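Local coordinates for aldehyde dehydrogenase 12 (Zea mays, PDB 6D97), which oxidises L-glutamate gamma-semialdehyde with NAD+ as the last enzyme of proline catabolism in plants, at the interface of chains A and B. Residues are numbered along the deposited sequence; one frame, centred on the assembly and turned at random. Chains: chain A/B, Aldehyde dehydrogenase 12.

Contact 1: the interface of chains A and B. Residues chain A 541, 543-546; chain B 310, 314, 318, 352, 355.
A:Trp541, A:Leu543 and A:Pro544, in the C-terminal tail of one aldehyde dehydrogenase subunit, lie against B:Trp314 of helix 309-321 in the other. The benzo edge of A:Trp541 points into a face of the B:Trp314 indole, CZ2 standing 3.7 Å from CE3, with the planes 55° apart. The same face takes A:Pro544, whose CD sits 3.8 Å from the centroid of the five-membered ring in a CH-pi contact, while CG covers the CE2-CZ2 bond. From the same side A:Leu543 CD1 comes over the rim of the indole at CD1, 3.7 Å away, and also touches CD2 of B:Leu352, from helix 345-354.

Polar anchoring comes from B:Arg355, just past that second helix. Its NH2 gives a hydrogen bond of 2.7 Å to the carbonyl O of A:Pro544, nearly head-on to the C=O and tilted 17° from the guanidinium plane; NH1 adds a weak one. A:Ala546 N lies near the rim of one guanidinium face and B:Leu352 CD2 near that of the other, which would limit its movement.

Further out, a water in the indole plane joins B:Trp314 NE1 (3.1 Å) to A:Ser545 O and to the amide oxygen OE1 of B:Gln318. One helical turn beyond the tryptophan, B:Gln318 CG, anti to the carbonyl carbon (chi1 -65°), lies near the rim of the opposite indole face, and the bend at chi2 carries OE1 to the water.

Contact 2: the interface of chains A and B. Residues chain A 189, 268-269, 288-291, 526; chain B 291, 507-509.
The loop B:Gly507 to B:Pro509 of one subunit enters a recess of the other built from the loop at A:Tyr189, the start of strand 269-273, the turn leading into strand 290-293 and the first residue of strand 526-533. B:Pro509 is the wedge. Its CG packs on A:Arg289 CA at 3.6 Å and against CG of A:Met269, while CD sits above the plane of the A:Tyr189 ring, near CE1; the backbone N of B:Asp508 meets the ring's edge. A:Met269 CG lies over the centre of the same ring face, 3.6 Å above its plane, beside the proline.

A:Arg289 reaches over the loop with its chain extended from CG to NE (chi2 -176°). NH1 gives B:Gly507 O a hydrogen bond of 3.1 Å that lies in the guanidinium plane and on a lone pair of the carbonyl. NH2 makes a weaker bond to the same oxygen. The B:Asp508 carboxylate is stacked on the guanidinium, planes 15° apart, with OD1 over its centre; charge pairing is therefore face to face, the NH2-OD2 salt bridge being a long 3.7 Å. A weak bond from NH1 to A:Lys268 O also steadies the arginine within its own chain. On the other side of the same glycine, B:Gly507 N donates a nearly straight hydrogen bond of 3.2 Å to the thiol sulfur SG of A:Cys526.

Two linked waters line the far side. One joins A:Tyr189 OH to B:Asp508 O; the other bridges A:Lys291 NZ and B:Pro509 O, the latter at 2.7 Å. B:Lys291 NZ comes within 4.4 Å of A:Lys291 NZ; any repulsion between the amines, if both are charged, may be eased by this carbonyl, to which B:Lys291 also bonds weakly. By seating a loop of one subunit in its partner, the site appears to hold the two together near the two-fold axis of the pair in the deposited assembly.

Contact 1: the interface of chains A and B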
loop_
_atom_site.group_PDB
_atom_site.type_symbol
_atom_site.label_atom_id
_atom_site.label_comp_id
_atom_site.label_asym_id
_atom_site.label_seq_id
_atom_site.Cartn_x
_atom_site.Cartn_y
_atom_site.Cartn_z
ATOM N N TRP A 541 6.276 36.833 8.122
ATOM C CA TRP A 541 5.079 36.935 7.299
ATOM C C TRP A 541 4.559 38.364 7.288
ATOM O O TRP A 541 4.447 39.008 8.336
ATOM C CB TRP A 541 3.983 35.994 7.792
ATOM C CG TRP A 541 2.775 36.028 6.893
ATOM C CD1 TRP A 541 2.609 35.341 5.726
ATOM C CD2 TRP A 541 1.581 36.804 7.077
ATOM N NE1 TRP A 541 1.383 35.631 5.176
ATOM C CE2 TRP A 541 0.733 36.526 5.984
ATOM C CE3 TRP A 541 1.144 37.702 8.058
ATOM C CZ2 TRP A 541 -0.523 37.115 5.846
ATOM C CZ3 TRP A 541 -0.109 38.283 7.919
ATOM C CH2 TRP A 541 -0.927 37.985 6.822
ATOM N N LEU A 543 1.411 40.718 5.171
ATOM C CA LEU A 543 0.220 40.723 4.332
ATOM C C LEU A 543 0.588 40.930 2.870
ATOM O O LEU A 543 1.042 42.018 2.493
ATOM C CB LEU A 543 -0.746 41.818 4.788
ATOM C CG LEU A 543 -2.017 41.994 3.956
ATOM C CD1 LEU A 543 -2.979 40.842 4.209
ATOM C CD2 LEU A 543 -2.681 43.330 4.254
ATOM N N PRO A 544 0.427 39.917 2.024
ATOM C CA PRO A 544 0.736 40.094 0.605
ATOM C C PRO A 544 -0.345 40.911 -0.079
ATOM O O PRO A 544 -1.439 41.118 0.453
ATOM C CB PRO A 544 0.781 38.661 0.055
ATOM C CG PRO A 544 0.392 37.747 1.204
ATOM C CD PRO A 544 -0.168 38.600 2.297
ATOM N N SER A 545 -0.015 41.385 -1.278
ATOM C CA SER A 545 -1.013 42.041 -2.109
ATOM C C SER A 545 -2.112 41.050 -2.466
ATOM O O SER A 545 -1.894 39.836 -2.511
ATOM C CB SER A 545 -0.374 42.606 -3.377
ATOM O OG SER A 545 0.478 43.695 -3.071
ATOM N N ALA A 546 -3.309 41.578 -2.704
ATOM C CA ALA A 546 -4.451 40.726 -2.998
ATOM C C ALA A 546 -4.240 39.967 -4.305
ATOM O O ALA A 546 -3.576 40.444 -5.230
ATOM C CB ALA A 546 -5.729 41.561 -3.077
ATOM N N ASP B 310 -4.474 38.681 11.938
ATOM C CA ASP B 310 -4.122 39.222 10.629
ATOM C C ASP B 310 -4.045 38.120 9.584
ATOM O O ASP B 310 -4.612 38.241 8.493
ATOM C CB ASP B 310 -2.792 39.971 10.707
ATOM C CG ASP B 310 -2.888 41.254 11.497
ATOM O OD1 ASP B 310 -3.848 42.017 11.276
ATOM O OD2 ASP B 310 -2.000 41.501 12.338
ATOM N N TRP B 314 -6.566 37.433 6.361
ATOM C CA TRP B 314 -6.074 37.332 4.992
ATOM C C TRP B 314 -6.607 36.077 4.314
ATOM O O TRP B 314 -7.089 36.125 3.176
ATOM C CB TRP B 314 -4.545 37.345 4.991
ATOM C CG TRP B 314 -3.928 37.001 3.675
ATOM C CD1 TRP B 314 -3.975 37.739 2.524
ATOM C CD2 TRP B 314 -3.146 35.838 3.375
ATOM N NE1 TRP B 314 -3.278 37.101 1.527
ATOM C CE2 TRP B 314 -2.761 35.931 2.022
ATOM C CE3 TRP B 314 -2.735 34.725 4.119
ATOM C CZ2 TRP B 314 -1.987 34.954 1.398
ATOM C CZ3 TRP B 314 -1.970 33.754 3.495
ATOM C CH2 TRP B 314 -1.601 33.876 2.150
ATOM N N GLN B 318 -9.076 35.739 0.972
ATOM C CA GLN B 318 -8.712 35.001 -0.234
ATOM C C GLN B 318 -9.672 33.843 -0.481
ATOM O O GLN B 318 -10.103 33.617 -1.618
ATOM C CB GLN B 318 -7.269 34.502 -0.133
ATOM C CG GLN B 318 -6.226 35.616 -0.101
ATOM C CD GLN B 318 -5.945 36.190 -1.476
ATOM O OE1 GLN B 318 -5.676 37.384 -1.623
ATOM N NE2 GLN B 318 -6.010 35.339 -2.497
ATOM N N LEU B 352 -9.793 44.389 3.899
ATOM C CA LEU B 352 -9.184 43.571 2.855
ATOM C C LEU B 352 -10.093 43.454 1.638
ATOM O O LEU B 352 -9.617 43.477 0.496
ATOM C CB LEU B 352 -8.839 42.190 3.407
ATOM C CG LEU B 352 -7.696 42.135 4.420
ATOM C CD1 LEU B 352 -7.674 40.783 5.104
ATOM C CD2 LEU B 352 -6.374 42.399 3.734
ATOM N N ARG B 355 -9.886 46.622 -0.783
ATOM C CA ARG B 355 -8.742 46.844 -1.658
ATOM C C ARG B 355 -8.796 45.982 -2.911
ATOM O O ARG B 355 -7.912 46.099 -3.766
ATOM C CB ARG B 355 -7.422 46.601 -0.912
ATOM C CG ARG B 355 -7.138 45.153 -0.601
ATOM C CD ARG B 355 -5.732 44.954 -0.042
ATOM N NE ARG B 355 -5.436 43.535 0.146
ATOM C CZ ARG B 355 -4.241 43.047 0.467
ATOM N NH1 ARG B 355 -3.209 43.860 0.646
ATOM N NH2 ARG B 355 -4.078 41.739 0.608
HETATM O O HOH W 1 -2.816 37.724 -1.490
#

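Contact 2: the interface of chains A and B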
loop_
_atom_site.group_PDB
_atom_site.type_symbol
_atom_site.label_atom_id
_atom_site.label_comp_id
_atom_site.label_asym_id
_atom_site.label_seq_id
_atom_site.Cartn_x
_atom_site.Cartn_y
_atom_site.Cartn_z
ATOM N N TYR A 189 -20.379 6.236 4.965
ATOM C CA TYR A 189 -21.471 6.969 4.346
ATOM C C TYR A 189 -22.599 7.275 5.318
ATOM O O TYR A 189 -23.340 8.242 5.104
ATOM C CB TYR A 189 -22.032 6.189 3.159
ATOM C CG TYR A 189 -21.104 6.069 1.975
ATOM C CD1 TYR A 189 -20.968 7.102 1.059
ATOM C CD2 TYR A 189 -20.394 4.905 1.749
ATOM C CE1 TYR A 189 -20.132 6.983 -0.039
ATOM C CE2 TYR A 189 -19.561 4.779 0.664
ATOM C CZ TYR A 189 -19.435 5.815 -0.228
ATOM O OH TYR A 189 -18.600 5.662 -1.308
ATOM N N LYS A 268 -27.357 6.920 1.894
ATOM C CA LYS A 268 -26.216 7.511 1.210
ATOM C C LYS A 268 -25.483 6.513 0.326
ATOM O O LYS A 268 -24.759 6.929 -0.584
ATOM C CB LYS A 268 -25.257 8.127 2.228
ATOM C CG LYS A 268 -25.834 9.372 2.881
ATOM C CD LYS A 268 -26.289 10.356 1.813
ATOM C CE LYS A 268 -27.664 10.920 2.111
ATOM N NZ LYS A 268 -27.651 11.915 3.214
ATOM N N MET A 269 -25.656 5.218 0.573
ATOM C CA MET A 269 -25.113 4.181 -0.291
ATOM C C MET A 269 -26.073 3.003 -0.275
ATOM O O MET A 269 -26.656 2.689 0.763
ATOM C CB MET A 269 -23.716 3.738 0.160
ATOM C CG MET A 269 -22.657 3.814 -0.937
ATOM S SD MET A 269 -22.999 2.730 -2.340
ATOM C CE MET A 269 -22.927 1.125 -1.550
ATOM N N GLY A 288 -27.417 6.824 -9.227
ATOM C CA GLY A 288 -26.075 6.292 -9.181
ATOM C C GLY A 288 -25.465 6.163 -7.806
ATOM O O GLY A 288 -24.289 5.790 -7.704
ATOM N N ARG A 289 -26.216 6.454 -6.746
ATOM C CA ARG A 289 -25.737 6.265 -5.379
ATOM C C ARG A 289 -25.849 4.792 -4.976
ATOM O O ARG A 289 -26.493 4.423 -3.994
ATOM C CB ARG A 289 -26.511 7.167 -4.428
ATOM C CG ARG A 289 -26.087 8.622 -4.485
ATOM C CD ARG A 289 -26.830 9.451 -3.453
ATOM N NE ARG A 289 -26.171 10.727 -3.181
ATOM C CZ ARG A 289 -25.137 10.868 -2.360
ATOM N NH1 ARG A 289 -24.643 9.807 -1.738
ATOM N NH2 ARG A 289 -24.604 12.068 -2.164
ATOM N N VAL A 290 -25.196 3.939 -5.770
ATOM C CA VAL A 290 -25.309 2.493 -5.628
ATOM C C VAL A 290 -23.964 1.841 -5.903
ATOM O O VAL A 290 -23.088 2.414 -6.554
ATOM C CB VAL A 290 -26.367 1.892 -6.585
ATOM C CG1 VAL A 290 -27.753 2.356 -6.220
ATOM C CG2 VAL A 290 -26.045 2.258 -8.031
ATOM N N LYS A 291 -23.812 0.621 -5.399
ATOM C CA LYS A 291 -22.826 -0.328 -5.887
ATOM C C LYS A 291 -23.574 -1.580 -6.317
ATOM O O LYS A 291 -24.490 -2.035 -5.624
ATOM C CB LYS A 291 -21.770 -0.670 -4.829
ATOM C CG LYS A 291 -20.816 0.465 -4.496
ATOM C CD LYS A 291 -19.936 0.847 -5.676
ATOM C CE LYS A 291 -18.989 1.979 -5.295
ATOM N NZ LYS A 291 -18.335 2.581 -6.488
ATOM N N CYS A 526 -15.819 6.109 1.594
ATOM C CA CYS A 526 -15.355 7.057 0.599
ATOM C C CYS A 526 -14.115 7.750 1.137
ATOM O O CYS A 526 -13.824 7.705 2.334
ATOM C CB CYS A 526 -16.434 8.090 0.252
ATOM S SG CYS A 526 -17.056 9.024 1.664
ATOM N N LYS B 291 -18.588 9.904 -12.431
ATOM C CA LYS B 291 -17.905 10.445 -11.271
ATOM C C LYS B 291 -18.128 11.951 -11.286
ATOM O O LYS B 291 -18.095 12.584 -12.356
ATOM C CB LYS B 291 -16.396 10.124 -11.277
ATOM C CG LYS B 291 -16.098 8.634 -11.178
ATOM C CD LYS B 291 -16.498 8.093 -9.815
ATOM C CE LYS B 291 -16.115 6.625 -9.651
ATOM N NZ LYS B 291 -16.507 6.091 -8.322
ATOM N N GLY B 507 -18.898 11.541 1.073
ATOM C CA GLY B 507 -20.295 11.233 1.304
ATOM C C GLY B 507 -21.059 10.816 0.073
ATOM O O GLY B 507 -22.297 10.837 0.091
ATOM N N ASP B 508 -20.365 10.435 -0.990
ATOM C CA ASP B 508 -20.990 10.097 -2.260
ATOM C C ASP B 508 -20.195 8.996 -2.950
ATOM O O ASP B 508 -18.989 9.149 -3.167
ATOM C CB ASP B 508 -21.061 11.351 -3.133
ATOM C CG ASP B 508 -21.951 11.177 -4.336
ATOM O OD1 ASP B 508 -22.362 10.042 -4.644
ATOM O OD2 ASP B 508 -22.237 12.200 -4.986
ATOM N N PRO B 509 -20.822 7.873 -3.305
ATOM C CA PRO B 509 -20.099 6.849 -4.077
ATOM C C PRO B 509 -19.715 7.315 -5.466
ATOM O O PRO B 509 -18.854 6.694 -6.097
ATOM C CB PRO B 509 -21.090 5.679 -4.129
ATOM C CG PRO B 509 -22.427 6.303 -3.914
ATOM C CD PRO B 509 -22.191 7.445 -2.969
HETATM O O HOH W 2 -17.042 4.798 -5.283
HETATM O O HOH W 3 -16.744 7.379 -3.281
#

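The C-alpha centres of contact 1 and contact 2 lie about 39 Å apart, and the two have no residue in common. Both belong to one two-fold interface, so each recurs with the chains exchanged. The strand 526-533 whose first residue takes part in contact 2 runs on in sequence towards the tail of contact 1, so one C-terminal segment of chain A reaches chain B at both places. Contact 2 lies near the centre of the pair and contact 1 at its periphery. Together they suggest an extensive, mutual embrace of two subunits within the deposited tetramer.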